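Local coordinates for protein putative glycoside hydrolase (Bacteroides thetaiotaomicron VPI-5482, PDB 3HBZ) that is of uncertain function but binds calcium and may act in carbohydrate metabolism, possibly as a glycoside hydrolase, at residues Y145-F150 / G180-G185; C158-T163 / T328-E333; R207-Y212 / E299-G304. All coordinates share one frame; numbering follows the deposited sequence. Where two conformers were deposited one is given.

Contact 1: Y145-F150 / G180-G185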
ATOM      1  N   TYR A 145      -7.142   6.701  12.767  1.00 22.43           N
ATOM      2  CA  TYR A 145      -6.974   5.563  11.889  1.00 23.12           C
ATOM      3  C   TYR A 145      -5.893   4.580  12.423  1.00 26.29           C
ATOM      4  O   TYR A 145      -5.104   4.913  13.323  1.00 25.01           O
ATOM      5  CB  TYR A 145      -6.579   6.019  10.500  1.00 23.48           C
ATOM      6  CG  TYR A 145      -7.708   6.624   9.704  1.00 26.59           C
ATOM      7  CD1 TYR A 145      -8.165   7.905   9.972  1.00 23.10           C
ATOM      8  CD2 TYR A 145      -8.316   5.901   8.650  1.00 25.75           C
ATOM      9  CE1 TYR A 145      -9.210   8.454   9.227  1.00 23.92           C
ATOM     10  CE2 TYR A 145      -9.371   6.439   7.917  1.00 24.72           C
ATOM     11  CZ  TYR A 145      -9.825   7.704   8.215  1.00 28.15           C
ATOM     12  OH  TYR A 145     -10.837   8.240   7.458  1.00 24.56           O
ATOM     13  N   PRO A 146      -5.879   3.352  11.887  1.00 21.92           N
ATOM     14  CA  PRO A 146      -4.875   2.371  12.305  1.00 23.30           C
ATOM     15  C   PRO A 146      -3.447   2.737  11.888  1.00 24.57           C
ATOM     16  O   PRO A 146      -2.477   2.296  12.536  1.00 23.84           O
ATOM     17  CB  PRO A 146      -5.328   1.077  11.604  1.00 22.08           C
ATOM     18  CG  PRO A 146      -6.823   1.278  11.402  1.00 21.98           C
ATOM     19  CD  PRO A 146      -6.905   2.754  10.995  1.00 21.76           C
ATOM     20  N   THR A 147      -3.333   3.564  10.857  1.00 22.70           N
ATOM     21  CA  THR A 147      -2.054   3.896  10.270  1.00 23.72           C
ATOM     22  C   THR A 147      -1.939   5.432  10.262  1.00 25.92           C
ATOM     23  O   THR A 147      -2.730   6.103   9.602  1.00 27.34           O
ATOM     24  CB  THR A 147      -1.964   3.358   8.889  1.00 22.38           C
ATOM     25  OG1 THR A 147      -2.100   1.938   8.902  1.00 24.31           O
ATOM     26  CG2 THR A 147      -0.579   3.728   8.225  1.00 18.94           C
ATOM     27  N   PHE A 148      -0.988   5.975  11.032  1.00 24.68           N
ATOM     28  CA  PHE A 148      -0.769   7.431  11.081  1.00 24.09           C
ATOM     29  C   PHE A 148       0.678   7.774  11.331  1.00 25.43           C
ATOM     30  O   PHE A 148       1.527   6.897  11.482  1.00 24.91           O
ATOM     31  CB  PHE A 148      -1.679   8.109  12.119  1.00 23.11           C
ATOM     32  CG  PHE A 148      -1.484   7.607  13.562  1.00 24.01           C
ATOM     33  CD1 PHE A 148      -2.089   6.424  13.987  1.00 28.49           C
ATOM     34  CD2 PHE A 148      -0.715   8.321  14.473  1.00 30.14           C
ATOM     35  CE1 PHE A 148      -1.937   5.958  15.276  1.00 23.99           C
ATOM     36  CE2 PHE A 148      -0.546   7.861  15.768  1.00 28.83           C
ATOM     37  CZ  PHE A 148      -1.161   6.685  16.182  1.00 24.45           C
ATOM     38  N   GLN A 149       0.976   9.078  11.306  1.00 23.51           N
ATOM     39  CA  GLN A 149       2.331   9.558  11.542  1.00 23.68           C
ATOM     40  C   GLN A 149       2.475  10.110  12.940  1.00 24.18           C
ATOM     41  O   GLN A 149       1.602  10.846  13.394  1.00 26.36           O
ATOM     42  CB  GLN A 149       2.659  10.666  10.550  1.00 23.51           C
ATOM     43  CG  GLN A 149       4.141  11.067  10.516  1.00 26.11           C
ATOM     44  CD  GLN A 149       4.406  12.208   9.566  1.00 30.67           C
ATOM     45  OE1 GLN A 149       3.612  13.137   9.500  1.00 26.90           O
ATOM     46  NE2 GLN A 149       5.529  12.150   8.824  1.00 25.91           N
ATOM     47  N   PHE A 150       3.572   9.796  13.611  1.00 25.39           N
ATOM     48  CA  PHE A 150       3.758  10.203  15.016  1.00 26.34           C
ATOM     49  C   PHE A 150       4.976  11.103  15.097  1.00 26.65           C
ATOM     50  O   PHE A 150       5.995  10.804  14.445  1.00 24.57           O
ATOM     51  CB  PHE A 150       3.973   8.941  15.857  1.00 25.87           C
ATOM     52  CG  PHE A 150       4.275   9.198  17.296  1.00 23.07           C
ATOM     53  CD1 PHE A 150       3.411   9.959  18.081  1.00 27.65           C
ATOM     54  CD2 PHE A 150       5.405   8.652  17.882  1.00 23.77           C
ATOM     55  CE1 PHE A 150       3.673  10.180  19.447  1.00 34.93           C
ATOM     56  CE2 PHE A 150       5.687   8.857  19.257  1.00 34.56           C
ATOM     57  CZ  PHE A 150       4.808   9.626  20.043  1.00 29.72           C
ATOM     58  N   GLY A 180      -3.164  -1.939  12.364  1.00 24.53           N
ATOM     59  CA  GLY A 180      -2.455  -0.896  11.627  1.00 24.93           C
ATOM     60  C   GLY A 180      -1.458  -1.586  10.714  1.00 23.88           C
ATOM     61  O   GLY A 180      -0.637  -2.415  11.164  1.00 24.88           O
ATOM     62  N   ASN A 181      -1.487  -1.229   9.452  1.00 24.50           N
ATOM     63  CA  ASN A 181      -0.506  -1.711   8.501  1.00 23.66           C
ATOM     64  C   ASN A 181       0.046  -0.641   7.548  1.00 26.54           C
ATOM     65  O   ASN A 181      -0.471   0.481   7.413  1.00 29.24           O
ATOM     66  CB  ASN A 181      -1.074  -2.902   7.705  1.00 23.32           C
ATOM     67  CG  ASN A 181      -2.314  -2.537   6.936  1.00 27.61           C
ATOM     68  OD1 ASN A 181      -2.814  -1.405   7.005  1.00 29.71           O
ATOM     69  ND2 ASN A 181      -2.810  -3.483   6.187  1.00 26.19           N
ATOM     70  N   LEU A 182       1.136  -1.011   6.891  1.00 26.86           N
ATOM     71  CA  LEU A 182       1.690  -0.196   5.843  1.00 24.96           C
ATOM     72  C   LEU A 182       2.422  -1.153   4.952  1.00 25.03           C
ATOM     73  O   LEU A 182       3.149  -2.038   5.453  1.00 26.32           O
ATOM     74  CB  LEU A 182       2.666   0.862   6.366  1.00 24.37           C
ATOM     75  CG  LEU A 182       3.023   1.985   5.395  1.00 25.27           C
ATOM     76  CD1 LEU A 182       1.847   3.012   5.419  1.00 25.56           C
ATOM     77  CD2 LEU A 182       4.419   2.660   5.748  1.00 20.60           C
ATOM     78  N   PHE A 183       2.278  -0.965   3.644  1.00 23.40           N
ATOM     79  CA  PHE A 183       2.966  -1.825   2.718  1.00 27.28           C
ATOM     80  C   PHE A 183       3.234  -1.216   1.350  1.00 25.00           C
ATOM     81  O   PHE A 183       2.590  -0.276   0.931  1.00 23.64           O
ATOM     82  CB  PHE A 183       2.175  -3.146   2.555  1.00 25.30           C
ATOM     83  CG  PHE A 183       0.718  -2.951   2.130  1.00 26.30           C
ATOM     84  CD1 PHE A 183      -0.279  -2.680   3.056  1.00 22.99           C
ATOM     85  CD2 PHE A 183       0.361  -3.031   0.819  1.00 23.46           C
ATOM     86  CE1 PHE A 183      -1.577  -2.514   2.686  1.00 25.68           C
ATOM     87  CE2 PHE A 183      -0.938  -2.856   0.432  1.00 26.76           C
ATOM     88  CZ  PHE A 183      -1.923  -2.605   1.367  1.00 25.34           C
ATOM     89  N   ILE A 184       4.187  -1.808   0.656  1.00 24.57           N
ATOM     90  CA  ILE A 184       4.441  -1.497  -0.731  1.00 23.88           C
ATOM     91  C   ILE A 184       3.424  -2.237  -1.597  1.00 24.50           C
ATOM     92  O   ILE A 184       3.293  -3.451  -1.539  1.00 25.01           O
ATOM     93  CB  ILE A 184       5.854  -1.840  -1.147  1.00 23.45           C
ATOM     94  CG1 ILE A 184       6.853  -0.909  -0.434  1.00 23.46           C
ATOM     95  CG2 ILE A 184       6.025  -1.741  -2.766  1.00 22.63           C
ATOM     96  CD1 ILE A 184       8.309  -1.316  -0.700  1.00 26.29           C
ATOM     97  N   GLY A 185       2.727  -1.498  -2.440  1.00 25.32           N
ATOM     98  CA  GLY A 185       1.598  -2.092  -3.188  1.00 24.69           C
ATOM     99  C   GLY A 185       0.426  -1.116  -3.267  1.00 28.20           C
ATOM    100  O   GLY A 185       0.612   0.111  -3.301  1.00 24.38           O
TER
HETATM  101  O   HOH W   1      -4.553   1.131   8.113  1.00 24.92           O
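Gly-180 meets Pro-146 where the backbones come closest: its CA lies 3.5 Å from Pro-146 CB, a tight carbon pair, and also makes a CA-H...O contact of 3.3 Å with Pro-146 O. A side chain at Gly-180 would collide with that carbonyl oxygen. At Asn-181 the exchange becomes polar. Thr-147 OG1 donates to Asn-181 O at 2.6 Å, lying in the carbonyl plane on a lone pair, with a C=O...donor angle of 134°. The hydroxyl is anti to its own carbonyl carbon (chi1 -60°), which turns it to this acceptor. A water donates to Thr-147 OG1 at 2.7 Å and, over a longer 3.3 Å, to Asn-181 OD1, an oxygen that also accepts from Gly-129 N. Leu-182 follows with a purely apolar touch, its CD1 3.8 Å from Thr-147 CG2, the two side chains crossing at about a right angle. Strands 147-150 and 177-183 each pair with strand 158-165, and this contact joins them through side-chain and backbone atoms. One threonine thus serves two chemistries: its hydroxyl gives its proton to a backbone carbonyl and accepts one from water, which satisfies a buried polar group, while its methyl extends the hydrophobic interior.

Contact 2: C158-T163 / T328-E333. With CA (calcium ion), chain B.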
ATOM      1  N   CYS A 158       7.891   9.427  12.695  1.00 24.22           N
ATOM      2  CA  CYS A 158       7.874   8.007  12.332  1.00 25.76           C
ATOM      3  C   CYS A 158       6.474   7.493  12.024  1.00 25.40           C
ATOM      4  O   CYS A 158       5.487   8.219  12.134  1.00 26.79           O
ATOM      5  CB  CYS A 158       8.487   7.167  13.437  1.00 25.45           C
ATOM      6  SG  CYS A 158       7.477   7.070  14.966  1.00 26.48           S
ATOM      7  N   LEU A 159       6.448   6.233  11.593  1.00 26.48           N
ATOM      8  CA  LEU A 159       5.266   5.493  11.293  1.00 25.37           C
ATOM      9  C   LEU A 159       4.724   4.945  12.604  1.00 26.17           C
ATOM     10  O   LEU A 159       5.482   4.414  13.424  1.00 23.60           O
ATOM     11  CB  LEU A 159       5.622   4.311  10.363  1.00 25.96           C
ATOM     12  CG  LEU A 159       4.513   3.317  10.020  1.00 23.85           C
ATOM     13  CD1 LEU A 159       3.381   4.052   9.293  1.00 22.48           C
ATOM     14  CD2 LEU A 159       5.147   2.120   9.189  1.00 19.83           C
ATOM     15  N   SER A 160       3.408   5.090  12.797  1.00 23.36           N
ATOM     16  CA  SER A 160       2.717   4.517  13.921  1.00 22.96           C
ATOM     17  C   SER A 160       1.540   3.668  13.470  1.00 23.76           C
ATOM     18  O   SER A 160       0.658   4.117  12.735  1.00 23.76           O
ATOM     19  CB  SER A 160       2.210   5.655  14.837  1.00 25.89           C
ATOM     20  OG  SER A 160       1.594   5.102  15.981  1.00 26.46           O
ATOM     21  N   LEU A 161       1.515   2.439  13.950  1.00 23.73           N
ATOM     22  CA  LEU A 161       0.511   1.473  13.583  1.00 25.91           C
ATOM     23  C   LEU A 161      -0.172   1.008  14.875  1.00 26.56           C
ATOM     24  O   LEU A 161       0.491   0.542  15.808  1.00 24.91           O
ATOM     25  CB  LEU A 161       1.180   0.286  12.883  1.00 24.89           C
ATOM     26  CG  LEU A 161       1.966   0.688  11.624  1.00 28.09           C
ATOM     27  CD1 LEU A 161       2.585  -0.573  10.974  1.00 27.42           C
ATOM     28  CD2 LEU A 161       1.134   1.432  10.580  1.00 22.70           C
ATOM     29  N   VAL A 162      -1.480   1.212  14.943  1.00 26.04           N
ATOM     30  CA  VAL A 162      -2.248   0.912  16.146  1.00 26.90           C
ATOM     31  C   VAL A 162      -3.501   0.108  15.759  1.00 24.87           C
ATOM     32  O   VAL A 162      -4.266   0.550  14.978  1.00 26.87           O
ATOM     33  CB  VAL A 162      -2.659   2.172  16.915  1.00 26.30           C
ATOM     34  CG1 VAL A 162      -3.555   1.827  18.144  1.00 22.51           C
ATOM     35  CG2 VAL A 162      -1.438   2.964  17.401  1.00 22.87           C
ATOM     36  N   THR A 163      -3.674  -1.066  16.344  1.00 25.40           N
ATOM     37  CA  THR A 163      -4.848  -1.922  16.135  1.00 24.21           C
ATOM     38  C   THR A 163      -6.057  -1.275  16.789  1.00 23.02           C
ATOM     39  O   THR A 163      -6.036  -0.941  17.966  1.00 23.42           O
ATOM     40  CB  THR A 163      -4.602  -3.325  16.706  1.00 23.67           C
ATOM     41  OG1 THR A 163      -3.473  -3.901  16.016  1.00 22.44           O
ATOM     42  CG2 THR A 163      -5.847  -4.276  16.536  1.00 21.94           C
ATOM     43  N   THR A 328       0.525  -1.366  19.481  1.00 26.04           N
ATOM     44  CA  THR A 328       1.166  -0.193  18.850  1.00 24.29           C
ATOM     45  C   THR A 328       2.582  -0.529  18.390  1.00 26.36           C
ATOM     46  O   THR A 328       3.432  -0.908  19.201  1.00 24.70           O
ATOM     47  CB  THR A 328       1.245   0.978  19.817  1.00 28.91           C
ATOM     48  OG1 THR A 328      -0.075   1.286  20.265  1.00 26.82           O
ATOM     49  CG2 THR A 328       1.895   2.251  19.170  1.00 23.67           C
ATOM     50  N   LEU A 329       2.798  -0.437  17.074  1.00 24.04           N
ATOM     51  CA  LEU A 329       4.076  -0.642  16.452  1.00 26.06           C
ATOM     52  C   LEU A 329       4.516   0.705  15.887  1.00 25.03           C
ATOM     53  O   LEU A 329       3.798   1.292  15.074  1.00 24.36           O
ATOM     54  CB  LEU A 329       3.977  -1.699  15.328  1.00 26.66           C
ATOM     55  CG  LEU A 329       5.264  -1.961  14.524  1.00 25.98           C
ATOM     56  CD1 LEU A 329       6.428  -2.586  15.395  1.00 22.13           C
ATOM     57  CD2 LEU A 329       4.995  -2.842  13.345  1.00 23.33           C
ATOM     58  N   LEU A 330       5.658   1.191  16.361  1.00 22.74           N
ATOM     59  CA  LEU A 330       6.361   2.345  15.784  1.00 23.91           C
ATOM     60  C   LEU A 330       7.538   1.894  14.940  1.00 22.49           C
ATOM     61  O   LEU A 330       8.287   1.000  15.336  1.00 27.62           O
ATOM     62  CB  LEU A 330       6.839   3.330  16.891  1.00 21.62           C
ATOM     63  CG  LEU A 330       5.834   3.837  17.893  1.00 25.18           C
ATOM     64  CD1 LEU A 330       6.544   4.838  18.895  1.00 24.55           C
ATOM     65  CD2 LEU A 330       4.526   4.455  17.196  1.00 21.12           C
ATOM     66  N   ILE A 331       7.694   2.490  13.754  1.00 22.93           N
ATOM     67  CA  ILE A 331       8.735   2.085  12.824  1.00 19.79           C
ATOM     68  C   ILE A 331       9.469   3.306  12.347  1.00 22.24           C
ATOM     69  O   ILE A 331       8.834   4.331  12.064  1.00 24.99           O
ATOM     70  CB  ILE A 331       8.134   1.346  11.597  1.00 18.31           C
ATOM     71  CG1 ILE A 331       7.536  -0.031  11.981  1.00 22.00           C
ATOM     72  CG2 ILE A 331       9.142   1.234  10.473  1.00 21.04           C
ATOM     73  CD1 ILE A 331       8.591  -1.125  12.311  1.00 22.53           C
ATOM     74  N   ASP A 332      10.804   3.240  12.309  1.00 21.90           N
ATOM     75  CA  ASP A 332      11.579   4.328  11.749  1.00 23.22           C
ATOM     76  C   ASP A 332      12.903   3.853  11.157  1.00 25.16           C
ATOM     77  O   ASP A 332      13.399   2.764  11.489  1.00 23.55           O
ATOM     78  CB  ASP A 332      11.834   5.410  12.801  1.00 24.48           C
ATOM     79  CG  ASP A 332      11.954   6.829  12.184  1.00 29.09           C
ATOM     80  OD1 ASP A 332      11.847   6.947  10.945  1.00 25.33           O
ATOM     81  OD2 ASP A 332      12.174   7.815  12.939  1.00 26.32           O
ATOM     82  N   GLU A 333      13.464   4.685  10.274  1.00 25.41           N
ATOM     83  CA  GLU A 333      14.814   4.482   9.700  1.00 25.36           C
ATOM     84  C   GLU A 333      14.975   3.097   9.058  1.00 26.23           C
ATOM     85  O   GLU A 333      15.889   2.331   9.394  1.00 25.19           O
ATOM     86  CB  GLU A 333      15.894   4.692  10.768  1.00 26.65           C
ATOM     87  CG  GLU A 333      15.955   6.099  11.314  1.00 29.35           C
ATOM     88  CD  GLU A 333      17.130   6.352  12.276  1.00 29.16           C
ATOM     89  OE1 GLU A 333      17.947   5.434  12.516  1.00 33.74           O
ATOM     90  OE2 GLU A 333      17.248   7.496  12.788  1.00 29.62           O
TER
HETATM   91 CA    CA B   1      12.016   9.421  10.869  1.00 35.78          CA
HETATM   92  O   HOH W   2      14.290   9.172  10.242  1.00 22.13           O
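Leu-159 and Ile-331 lie side by side, pointing the same way from a hydrogen-bonded antiparallel pair. The strands run at 166° to each other, and Leu-159 N donates to Ile-331 O at 3.1 Å, nearly along the C=O axis, while Ile-331 N returns a bond to Leu-159 O. Leu-161 and Leu-329 repeat the pattern, with CD1 of Leu-161 4.1 Å from CD2 of Leu-329. These four side chains share one face, where Phe-312 of strand 306-313 touches Leu-159, Leu-161 and Ile-331.

Ser-160, Leu-330, Val-162 and Thr-328 occupy the other face. Ser-160 OG meets Leu-330 CD2 at 3.2 Å. Thr-328 CB is near Val-162 CG2; its OG1 lies 3.6 Å from that same methyl and hydrogen-bonds Gly-326 O, while its CG2 touches Val-162 CG2 at 3.8 Å. An alanine here would probably leave the Gly-326 carbonyl without this partner and open a gap beside Val-162 CG2.

Asp-332 can be followed outward. Its CB and CG pack on Cys-158 CB, and beyond them the carboxylate grips the calcium ion with both oxygens, OD1 at 2.5 Å and OD2 at 2.6 Å. OD1 also accepts from Glu-333 N, which approaches from above the carboxylate plane, and OD2 accepts from Lys-154 N; the metal and these N-H groups together would be expected to stabilise the negative charge. The carbonyl oxygens of Asn-101, Thr-155 and Lys-157, Glu-103 OE2 and a water complete the coordination. Two antiparallel strands with a face of leucine and isoleucine side chains, one of them running into a calcium site with a bidentate aspartate, make up this part of the beta-rich domain.

Contact 3: R207-Y212 / E299-G304; sequences RHIPTY and EKLTAG. With ACT (acetate ion), chain H.
Leu-301 lays its branched end against the backbone of Arg-207 and His-208, joining helix 298-303 to the loop that leads into strand 210-220. The helix closes in a Schellman motif at Gly-304, whose positive phi (83°) accompanies a bond from Gly-304 N to Leu-301 O. Leu-301 CG is anti to its backbone N (chi1 -171°), on the side where Arg-207 O lies 3.6 Å away. Of its two methyls, CD1 meets His-208 O at 3.6 Å, whereas CD2 meets Ile-209 CG1 at 3.9 Å, the two side chains crossing at about a right angle. Met-245 and Tyr-306 of neighbouring strands also touch Leu-301.

Arg-207 in turn reaches over the end of the helix. In one of its two modelled conformers its chain is extended from CG to NE, with CG 3.4 Å from Leu-301 O, and the guanidinium lies with one face over Gly-304, whose CA stands 3.9 Å above the plane, over the centre. The positive group then sits at the carboxy-terminal end of the helix, a position that the helix dipole would be expected to support. An acetate ion, probably from the crystallisation liquor, accepts from Arg-207 N and places its methyl at the edge of the His-208 ring. In that same arginine conformer NH1, at the guanidinium edge, donates to Thr-302 O at 2.7 Å, with an N-H...acceptor angle of 141°.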
ATOM      1  N   ARG A 207      14.279  -4.174  -9.388  1.00 25.94           N
ATOM      2  CA  ARG A 207      15.262  -4.722 -10.339  0.55 27.11           C
ATOM      3  C   ARG A 207      16.647  -4.988  -9.726  1.00 26.84           C
ATOM      4  O   ARG A 207      17.628  -5.063 -10.430  1.00 25.06           O
ATOM      5  CB  ARG A 207      15.386  -3.823 -11.588  0.55 27.50           C
ATOM      6  CG  ARG A 207      14.079  -3.639 -12.372  0.55 27.94           C
ATOM      7  CD  ARG A 207      14.259  -2.681 -13.558  0.55 18.82           C
ATOM      8  NE  ARG A 207      12.955  -2.191 -14.054  0.55 32.48           N
ATOM      9  CZ  ARG A 207      12.458  -2.364 -15.284  0.55 27.15           C
ATOM     10  NH1 ARG A 207      13.131  -3.028 -16.202  0.55 22.27           N
ATOM     11  NH2 ARG A 207      11.268  -1.856 -15.605  0.55 26.50           N
ATOM     12  N   HIS A 208      16.716  -5.193  -8.415  1.00 27.14           N
ATOM     13  CA  HIS A 208      17.966  -5.647  -7.748  1.00 26.38           C
ATOM     14  C   HIS A 208      17.634  -6.882  -6.889  1.00 24.67           C
ATOM     15  O   HIS A 208      16.469  -7.226  -6.738  1.00 28.30           O
ATOM     16  CB  HIS A 208      18.547  -4.546  -6.851  1.00 26.55           C
ATOM     17  CG  HIS A 208      18.681  -3.224  -7.530  1.00 32.48           C
ATOM     18  ND1 HIS A 208      19.637  -2.979  -8.496  1.00 25.73           N
ATOM     19  CD2 HIS A 208      17.960  -2.077  -7.405  1.00 30.36           C
ATOM     20  CE1 HIS A 208      19.515  -1.730  -8.923  1.00 30.61           C
ATOM     21  NE2 HIS A 208      18.502  -1.162  -8.280  1.00 36.70           N
ATOM     22  N   ILE A 209      18.664  -7.500  -6.315  1.00 23.27           N
ATOM     23  CA  ILE A 209      18.530  -8.664  -5.472  1.00 23.63           C
ATOM     24  C   ILE A 209      18.559  -8.152  -4.054  1.00 24.61           C
ATOM     25  O   ILE A 209      19.622  -7.744  -3.561  1.00 26.71           O
ATOM     26  CB  ILE A 209      19.666  -9.682  -5.694  1.00 24.26           C
ATOM     27  CG1 ILE A 209      19.642 -10.230  -7.130  1.00 28.72           C
ATOM     28  CG2 ILE A 209      19.517 -10.861  -4.712  1.00 25.44           C
ATOM     29  CD1 ILE A 209      20.819 -11.159  -7.477  1.00 33.32           C
ATOM     30  N   PRO A 210      17.388  -8.126  -3.394  1.00 25.79           N
ATOM     31  CA  PRO A 210      17.370  -7.686  -2.037  1.00 28.39           C
ATOM     32  C   PRO A 210      18.044  -8.720  -1.135  1.00 29.10           C
ATOM     33  O   PRO A 210      17.842  -9.929  -1.322  1.00 27.99           O
ATOM     34  CB  PRO A 210      15.875  -7.536  -1.753  1.00 30.27           C
ATOM     35  CG  PRO A 210      15.233  -8.515  -2.579  1.00 32.61           C
ATOM     36  CD  PRO A 210      16.074  -8.651  -3.810  1.00 29.44           C
ATOM     37  N   THR A 211      18.841  -8.239  -0.183  1.00 26.95           N
ATOM     38  CA  THR A 211      19.564  -9.096   0.761  1.00 25.64           C
ATOM     39  C   THR A 211      19.143  -8.958   2.233  1.00 26.26           C
ATOM     40  O   THR A 211      19.181  -9.957   2.977  1.00 25.26           O
ATOM     41  CB  THR A 211      21.087  -8.831   0.626  1.00 25.84           C
ATOM     42  OG1 THR A 211      21.314  -7.427   0.700  1.00 25.57           O
ATOM     43  CG2 THR A 211      21.581  -9.334  -0.745  1.00 22.37           C
ATOM     44  N   TYR A 212      18.730  -7.751   2.655  1.00 24.30           N
ATOM     45  CA  TYR A 212      18.292  -7.512   4.043  1.00 24.77           C
ATOM     46  C   TYR A 212      17.264  -6.411   4.083  1.00 26.83           C
ATOM     47  O   TYR A 212      17.292  -5.505   3.229  1.00 24.37           O
ATOM     48  CB  TYR A 212      19.445  -7.026   4.949  1.00 27.23           C
ATOM     49  CG  TYR A 212      20.555  -8.022   5.104  1.00 27.65           C
ATOM     50  CD1 TYR A 212      21.601  -8.028   4.218  1.00 28.71           C
ATOM     51  CD2 TYR A 212      20.524  -8.997   6.097  1.00 29.36           C
ATOM     52  CE1 TYR A 212      22.609  -8.952   4.301  1.00 35.91           C
ATOM     53  CE2 TYR A 212      21.568  -9.943   6.207  1.00 29.78           C
ATOM     54  CZ  TYR A 212      22.593  -9.900   5.286  1.00 28.63           C
ATOM     55  OH  TYR A 212      23.651 -10.748   5.309  1.00 30.25           O
ATOM     56  N   GLU A 299      18.092 -11.927 -16.372  1.00 27.69           N
ATOM     57  CA  GLU A 299      17.340 -11.289 -17.444  1.00 27.04           C
ATOM     58  C   GLU A 299      15.893 -10.927 -17.020  1.00 28.43           C
ATOM     59  O   GLU A 299      15.400  -9.864 -17.393  1.00 24.57           O
ATOM     60  CB  GLU A 299      17.332 -12.148 -18.707  1.00 28.21           C
ATOM     61  CG  GLU A 299      18.743 -12.318 -19.365  1.00 32.51           C
ATOM     62  N   LYS A 300      15.221 -11.789 -16.251  1.00 27.52           N
ATOM     63  CA  LYS A 300      13.891 -11.428 -15.739  1.00 28.75           C
ATOM     64  C   LYS A 300      14.027 -10.225 -14.821  1.00 24.58           C
ATOM     65  O   LYS A 300      13.205  -9.310 -14.852  1.00 27.46           O
ATOM     66  CB  LYS A 300      13.242 -12.622 -15.030  1.00 30.13           C
ATOM     67  CG  LYS A 300      12.829 -13.762 -16.009  1.00 36.01           C
ATOM     68  CD  LYS A 300      12.097 -14.900 -15.273  1.00 40.20           C
ATOM     69  CE  LYS A 300      11.768 -16.059 -16.212  1.00 40.90           C
ATOM     70  NZ  LYS A 300      10.791 -16.972 -15.581  1.00 42.01           N
ATOM     71  N   LEU A 301      15.079 -10.222 -14.007  1.00 25.26           N
ATOM     72  CA  LEU A 301      15.291  -9.151 -13.039  1.00 25.09           C
ATOM     73  C   LEU A 301      15.429  -7.792 -13.733  1.00 27.48           C
ATOM     74  O   LEU A 301      14.719  -6.837 -13.400  1.00 27.88           O
ATOM     75  CB  LEU A 301      16.529  -9.424 -12.222  1.00 23.71           C
ATOM     76  CG  LEU A 301      16.813  -8.532 -11.011  1.00 24.19           C
ATOM     77  CD1 LEU A 301      15.681  -8.700  -9.958  1.00 22.81           C
ATOM     78  CD2 LEU A 301      18.204  -8.877 -10.440  1.00 22.61           C
ATOM     79  N   THR A 302      16.319  -7.727 -14.720  1.00 28.31           N
ATOM     80  CA  THR A 302      16.584  -6.486 -15.427  1.00 27.96           C
ATOM     81  C   THR A 302      15.332  -6.061 -16.218  1.00 28.08           C
ATOM     82  O   THR A 302      15.079  -4.869 -16.350  1.00 26.73           O
ATOM     83  CB  THR A 302      17.855  -6.585 -16.328  1.00 29.49           C
ATOM     84  OG1 THR A 302      17.715  -7.707 -17.187  1.00 40.18           O
ATOM     85  CG2 THR A 302      19.149  -6.756 -15.482  1.00 25.78           C
ATOM     86  N   ALA A 303      14.544  -7.027 -16.706  1.00 26.68           N
ATOM     87  CA  ALA A 303      13.297  -6.733 -17.409  1.00 27.54           C
ATOM     88  C   ALA A 303      12.141  -6.308 -16.494  1.00 28.72           C
ATOM     89  O   ALA A 303      11.087  -5.917 -16.994  1.00 28.62           O
ATOM     90  CB  ALA A 303      12.866  -7.916 -18.285  1.00 26.51           C
ATOM     91  N   GLY A 304      12.316  -6.408 -15.172  1.00 27.17           N
ATOM     92  CA  GLY A 304      11.274  -5.998 -14.244  1.00 27.76           C
ATOM     93  C   GLY A 304      10.180  -7.030 -13.965  1.00 27.69           C
ATOM     94  O   GLY A 304       9.070  -6.654 -13.569  1.00 27.47           O
TER
HETATM   95  C   ACT H   7      14.231  -0.737  -8.582  1.00 49.09           C
HETATM   96  O   ACT H   7      14.698  -1.607  -9.230  1.00 47.53           O
HETATM   97  OXT ACT H   7      13.063  -0.550  -9.053  1.00 54.16           O
HETATM   98  CH3 ACT H   7      14.990  -0.078  -7.376  1.00 52.57           C

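Contacts 1 and 2 are neighbours, their centres 8 Å apart, and segment 158-163 connects them. On one side it pairs with segment 328-333; on the other its Val-162 N lies 2.8 Å from Pro-146 O, a probable hydrogen bond. The apolar interior is continuous as well, with Leu-182 CD2 3.6 Å from Leu-159 CD2. Contact 2 carries a calcium ligand, Asp-332, whose side chain is about 10 Å from that of Leu-182 in contact 1. Contact 3 is remote, centred 26 Å from contact 1 and 28 Å from contact 2, away from the metal sites. It is nested within the chain loop that contact 2 closes, and strand 210-220 pairs with strand 328-338.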